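Local coordinates for unknown protein (Galdieria sulphuraria, PDB 2NYI), which is of unknown function but carries tandem ACT domains, a fold that in relatives often binds small regulatory ligands such as amino acids, at residues E2-D14 against G43-D57. Sequence-based numbering, arbitrary orientation. Where two conformers were deposited one is given.
Sequences ETQSFVVSVAGSD and GDFAMIVLVSLNAKD
With CG opposite the carbonyl carbon (chi1 -61°), the ring of Phe6 leans from its strand towards 53-57, where CE2 lies 4.0 Å from Leu53 CB. The carbonyl O of Ala55 meets this ring at its edge, in plane, 3.5 Å from CZ, while CE1 comes within 3.4 Å of the backbone C of Asp57. Arg78 makes a cation-pi contact with the same ring, and Ile61 of helix 59-68 packs on it. Replacing Phe6 by an alanine is likely to open a gap beside Leu53 and leave the backbone of 55-57 and the Arg78 guanidinium without their aromatic partner. Farther along this face, Val8 CG2 crosses to Val51 CG2 at 3.9 Å. In Phe45, CG stands anti to the backbone N (chi1 170°), which carries CE2 to 3.9 Å from Val10 CG1; Asp14 OD1 reaches the edge of that ring. Val7 and Leu50 point the same way on the reverse face, side by side, Val7 CG2 to Leu50 CD2 3.5 Å. This face meets the second subunit: Ser9 OG hydrogen-bonds to its Asp44, and Val7 and Ile48 pack on its Gly42 and Leu41. At the strand end, this chain's own Asp44 forms a salt bridge with Arg77 of the second subunit. Paired backbone hydrogen bonds from Gln4-Leu53 to Gly12-Phe45 join the strands, and Asp14 N to Gly43 O (2.8 Å) extends the pairing, with a water bridging Gly43 O and Asp14 O. Strands 4-13 and 44-53 lie in the middle of the antiparallel sheet, between 32-41 and 73-78, with helices packed on the Phe6-Val8-Val10 face: the βαββαβ ferredoxin-like fold of an ACT domain.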
loop_
_atom_site.group_PDB
_atom_site.type_symbol
_atom_site.label_atom_id
_atom_site.label_comp_id
_atom_site.label_asym_id
_atom_site.label_seq_id
_atom_site.Cartn_x
_atom_site.Cartn_y
_atom_site.Cartn_z
ATOM N N GLU A 2 -2.567 -30.772 2.739
ATOM C CA GLU A 2 -1.381 -29.866 2.796
ATOM C C GLU A 2 -1.776 -28.430 2.454
ATOM O O GLU A 2 -2.351 -28.170 1.388
ATOM C CB GLU A 2 -0.289 -30.351 1.843
ATOM C CG GLU A 2 0.988 -29.516 1.875
ATOM C CD GLU A 2 2.130 -30.145 1.082
ATOM O OE1 GLU A 2 2.489 -31.312 1.369
ATOM O OE2 GLU A 2 2.676 -29.462 0.181
ATOM N N THR A 3 -1.467 -27.510 3.366
ATOM C CA THR A 3 -1.766 -26.097 3.155
ATOM C C THR A 3 -0.791 -25.484 2.149
ATOM O O THR A 3 0.398 -25.794 2.153
ATOM C CB THR A 3 -1.796 -25.296 4.485
ATOM O OG1 THR A 3 -2.130 -23.926 4.221
ATOM C CG2 THR A 3 -0.452 -25.362 5.218
ATOM N N GLN A 4 -1.307 -24.630 1.274
ATOM C CA GLN A 4 -0.477 -23.977 0.269
ATOM C C GLN A 4 -0.683 -22.476 0.382
ATOM O O GLN A 4 -1.757 -22.040 0.786
ATOM C CB GLN A 4 -0.869 -24.429 -1.133
ATOM C CG GLN A 4 -0.885 -25.943 -1.334
ATOM C CD GLN A 4 0.493 -26.578 -1.317
ATOM O OE1 GLN A 4 1.509 -25.901 -1.478
ATOM N NE2 GLN A 4 0.530 -27.896 -1.132
ATOM N N SER A 5 0.338 -21.709 0.011
ATOM C CA SER A 5 0.262 -20.237 0.039
ATOM C C SER A 5 0.100 -19.628 -1.359
ATOM O O SER A 5 0.746 -20.064 -2.319
ATOM C CB SER A 5 1.498 -19.655 0.724
ATOM O OG SER A 5 1.461 -18.224 0.678
ATOM N N PHE A 6 -0.758 -18.613 -1.466
ATOM C CA PHE A 6 -1.040 -17.963 -2.740
ATOM C C PHE A 6 -0.890 -16.455 -2.551
ATOM O O PHE A 6 -1.119 -15.940 -1.451
ATOM C CB PHE A 6 -2.467 -18.286 -3.212
ATOM C CG PHE A 6 -2.702 -19.754 -3.442
ATOM C CD1 PHE A 6 -2.443 -20.323 -4.671
ATOM C CD2 PHE A 6 -3.127 -20.575 -2.386
ATOM C CE1 PHE A 6 -2.636 -21.715 -4.876
ATOM C CE2 PHE A 6 -3.321 -21.953 -2.582
ATOM C CZ PHE A 6 -3.083 -22.513 -3.824
ATOM N N VAL A 7 -0.483 -15.762 -3.612
ATOM C CA VAL A 7 -0.384 -14.302 -3.608
ATOM C C VAL A 7 -1.501 -13.780 -4.487
ATOM O O VAL A 7 -1.650 -14.189 -5.646
ATOM C CB VAL A 7 0.978 -13.785 -4.130
ATOM C CG1 VAL A 7 1.142 -12.307 -3.791
ATOM C CG2 VAL A 7 2.123 -14.604 -3.522
ATOM N N VAL A 8 -2.304 -12.901 -3.901
ATOM C CA VAL A 8 -3.472 -12.331 -4.542
ATOM C C VAL A 8 -3.295 -10.812 -4.625
ATOM O O VAL A 8 -2.910 -10.182 -3.632
ATOM C CB VAL A 8 -4.757 -12.658 -3.701
ATOM C CG1 VAL A 8 -5.988 -11.955 -4.270
ATOM C CG2 VAL A 8 -4.971 -14.161 -3.630
ATOM N N SER A 9 -3.536 -10.252 -5.808
ATOM C CA SER A 9 -3.553 -8.799 -6.015
ATOM C C SER A 9 -4.950 -8.378 -6.435
ATOM O O SER A 9 -5.577 -9.043 -7.270
ATOM C CB SER A 9 -2.559 -8.403 -7.120
ATOM O OG SER A 9 -1.219 -8.449 -6.637
ATOM N N VAL A 10 -5.433 -7.276 -5.863
ATOM C CA VAL A 10 -6.762 -6.743 -6.167
ATOM C C VAL A 10 -6.578 -5.253 -6.438
ATOM O O VAL A 10 -5.927 -4.544 -5.643
ATOM C CB VAL A 10 -7.726 -6.928 -4.958
ATOM C CG1 VAL A 10 -9.130 -6.296 -5.230
ATOM C CG2 VAL A 10 -7.848 -8.399 -4.560
ATOM N N ALA A 11 -7.165 -4.772 -7.524
ATOM C CA ALA A 11 -7.165 -3.342 -7.810
ATOM C C ALA A 11 -8.482 -2.927 -8.446
ATOM O O ALA A 11 -9.073 -3.672 -9.249
ATOM C CB ALA A 11 -5.993 -2.996 -8.748
ATOM N N GLY A 12 -8.945 -1.741 -8.080
ATOM C CA GLY A 12 -10.187 -1.194 -8.632
ATOM C C GLY A 12 -10.491 0.159 -8.031
ATOM O O GLY A 12 -9.664 0.735 -7.313
ATOM N N SER A 13 -11.660 0.696 -8.359
ATOM C CA SER A 13 -12.084 1.974 -7.783
ATOM C C SER A 13 -12.509 1.773 -6.344
ATOM O O SER A 13 -13.209 0.804 -6.010
ATOM C CB SER A 13 -13.240 2.585 -8.584
ATOM O OG SER A 13 -12.860 2.708 -9.941
ATOM N N ASP A 14 -12.086 2.692 -5.487
ATOM C CA ASP A 14 -12.372 2.610 -4.058
ATOM C C ASP A 14 -13.857 2.796 -3.738
ATOM O O ASP A 14 -14.583 3.601 -4.372
ATOM C CB ASP A 14 -11.532 3.625 -3.285
ATOM C CG ASP A 14 -11.538 3.368 -1.786
ATOM O OD1 ASP A 14 -11.572 2.182 -1.378
ATOM O OD2 ASP A 14 -11.504 4.345 -1.013
ATOM N N GLY A 43 -9.133 7.886 -5.013
ATOM C CA GLY A 43 -10.293 7.136 -5.515
ATOM C C GLY A 43 -10.002 5.718 -6.001
ATOM O O GLY A 43 -10.912 5.013 -6.461
ATOM N N ASP A 44 -8.737 5.296 -5.922
ATOM C CA ASP A 44 -8.348 3.937 -6.281
ATOM C C ASP A 44 -8.013 3.121 -5.021
ATOM O O ASP A 44 -7.605 3.658 -3.973
ATOM C CB ASP A 44 -7.108 3.923 -7.216
ATOM C CG ASP A 44 -7.456 4.074 -8.695
ATOM O OD1 ASP A 44 -8.654 4.200 -9.069
ATOM O OD2 ASP A 44 -6.498 4.068 -9.503
ATOM N N PHE A 45 -8.149 1.812 -5.178
ATOM C CA PHE A 45 -7.901 0.809 -4.149
ATOM C C PHE A 45 -6.899 -0.215 -4.710
ATOM O O PHE A 45 -7.032 -0.668 -5.841
ATOM C CB PHE A 45 -9.241 0.120 -3.753
ATOM C CG PHE A 45 -9.064 -1.099 -2.880
ATOM C CD1 PHE A 45 -9.339 -1.031 -1.513
ATOM C CD2 PHE A 45 -8.637 -2.311 -3.423
ATOM C CE1 PHE A 45 -9.168 -2.169 -0.694
ATOM C CE2 PHE A 45 -8.455 -3.450 -2.614
ATOM C CZ PHE A 45 -8.725 -3.367 -1.249
ATOM N N ALA A 46 -5.912 -0.598 -3.901
ATOM C CA ALA A 46 -5.020 -1.712 -4.277
ATOM C C ALA A 46 -4.709 -2.506 -2.997
ATOM O O ALA A 46 -4.528 -1.910 -1.902
ATOM C CB ALA A 46 -3.728 -1.182 -4.942
HETATM N N MSE A 47 -4.641 -3.833 -3.128
HETATM C CA MSE A 47 -4.276 -4.692 -1.990
HETATM C C MSE A 47 -3.589 -5.952 -2.464
HETATM O O MSE A 47 -3.972 -6.531 -3.478
HETATM C CB MSE A 47 -5.540 -5.067 -1.182
HETATM C CG MSE A 47 -5.244 -5.955 0.032
HETATM SE SE MSE A 47 -6.780 -6.020 1.241
HETATM C CE MSE A 47 -7.817 -6.941 0.225
ATOM N N ILE A 48 -2.573 -6.358 -1.725
ATOM C CA ILE A 48 -1.877 -7.619 -1.967
ATOM C C ILE A 48 -2.051 -8.447 -0.689
ATOM O O ILE A 48 -1.930 -7.927 0.423
ATOM C CB ILE A 48 -0.396 -7.416 -2.280
ATOM C CG1 ILE A 48 -0.243 -6.452 -3.475
ATOM C CG2 ILE A 48 0.263 -8.787 -2.639
ATOM C CD1 ILE A 48 1.187 -5.957 -3.677
ATOM N N VAL A 49 -2.402 -9.718 -0.878
ATOM C CA VAL A 49 -2.676 -10.613 0.241
ATOM C C VAL A 49 -1.975 -11.960 0.014
ATOM O O VAL A 49 -1.994 -12.485 -1.102
ATOM C CB VAL A 49 -4.195 -10.853 0.375
ATOM C CG1 VAL A 49 -4.516 -11.660 1.636
ATOM C CG2 VAL A 49 -4.978 -9.504 0.390
ATOM N N LEU A 50 -1.359 -12.484 1.082
ATOM C CA LEU A 50 -0.886 -13.878 1.122
ATOM C C LEU A 50 -2.011 -14.688 1.758
ATOM O O LEU A 50 -2.460 -14.405 2.889
ATOM C CB LEU A 50 0.436 -14.032 1.898
ATOM C CG LEU A 50 1.652 -13.351 1.223
ATOM C CD1 LEU A 50 2.869 -13.301 2.131
ATOM C CD2 LEU A 50 2.000 -14.097 -0.057
ATOM N N VAL A 51 -2.473 -15.674 1.003
ATOM C CA VAL A 51 -3.671 -16.436 1.356
ATOM C C VAL A 51 -3.280 -17.901 1.458
ATOM O O VAL A 51 -2.615 -18.419 0.556
ATOM C CB VAL A 51 -4.777 -16.275 0.276
ATOM C CG1 VAL A 51 -5.955 -17.244 0.528
ATOM C CG2 VAL A 51 -5.277 -14.853 0.213
ATOM N N SER A 52 -3.655 -18.544 2.569
ATOM C CA SER A 52 -3.421 -19.983 2.757
ATOM C C SER A 52 -4.691 -20.754 2.481
ATOM O O SER A 52 -5.779 -20.335 2.889
ATOM C CB SER A 52 -2.933 -20.284 4.183
ATOM O OG SER A 52 -1.644 -19.733 4.380
ATOM N N LEU A 53 -4.550 -21.867 1.762
ATOM C CA LEU A 53 -5.680 -22.722 1.432
ATOM C C LEU A 53 -5.215 -24.169 1.384
ATOM O O LEU A 53 -4.120 -24.461 0.896
ATOM C CB LEU A 53 -6.303 -22.304 0.085
ATOM C CG LEU A 53 -7.557 -23.052 -0.397
ATOM C CD1 LEU A 53 -8.783 -22.798 0.500
ATOM C CD2 LEU A 53 -7.882 -22.697 -1.845
ATOM N N ASN A 54 -6.037 -25.073 1.912
ATOM C CA ASN A 54 -5.761 -26.512 1.786
ATOM C C ASN A 54 -6.121 -27.006 0.391
ATOM O O ASN A 54 -7.075 -27.770 0.220
ATOM C CB ASN A 54 -6.525 -27.305 2.847
ATOM C CG ASN A 54 -5.893 -27.209 4.221
ATOM O OD1 ASN A 54 -5.108 -26.298 4.510
ATOM N ND2 ASN A 54 -6.244 -28.152 5.091
ATOM N N ALA A 55 -5.369 -26.548 -0.604
ATOM C CA ALA A 55 -5.605 -26.911 -2.000
ATOM C C ALA A 55 -4.384 -26.615 -2.861
ATOM O O ALA A 55 -3.584 -25.730 -2.539
ATOM C CB ALA A 55 -6.849 -26.192 -2.556
ATOM N N LYS A 56 -4.257 -27.359 -3.959
ATOM C CA LYS A 56 -3.079 -27.309 -4.824
ATOM C C LYS A 56 -3.006 -26.064 -5.706
ATOM O O LYS A 56 -1.926 -25.509 -5.894
ATOM C CB LYS A 56 -2.988 -28.564 -5.695
ATOM C CG LYS A 56 -1.562 -29.006 -6.000
ATOM C CD LYS A 56 -1.010 -29.884 -4.885
ATOM C CE LYS A 56 0.494 -30.049 -4.991
ATOM N NZ LYS A 56 1.024 -30.798 -3.820
ATOM N N ASP A 57 -4.127 -25.638 -6.284
ATOM C CA ASP A 57 -4.102 -24.349 -6.990
ATOM C C ASP A 57 -5.163 -23.344 -6.509
ATOM O O ASP A 57 -6.030 -23.667 -5.692
ATOM C CB ASP A 57 -4.000 -24.488 -8.534
ATOM C CG ASP A 57 -5.338 -24.747 -9.223
ATOM O OD1 ASP A 57 -6.384 -24.239 -8.782
ATOM O OD2 ASP A 57 -5.332 -25.444 -10.251
HETATM O O HOH W 1 -13.598 5.719 -5.933
#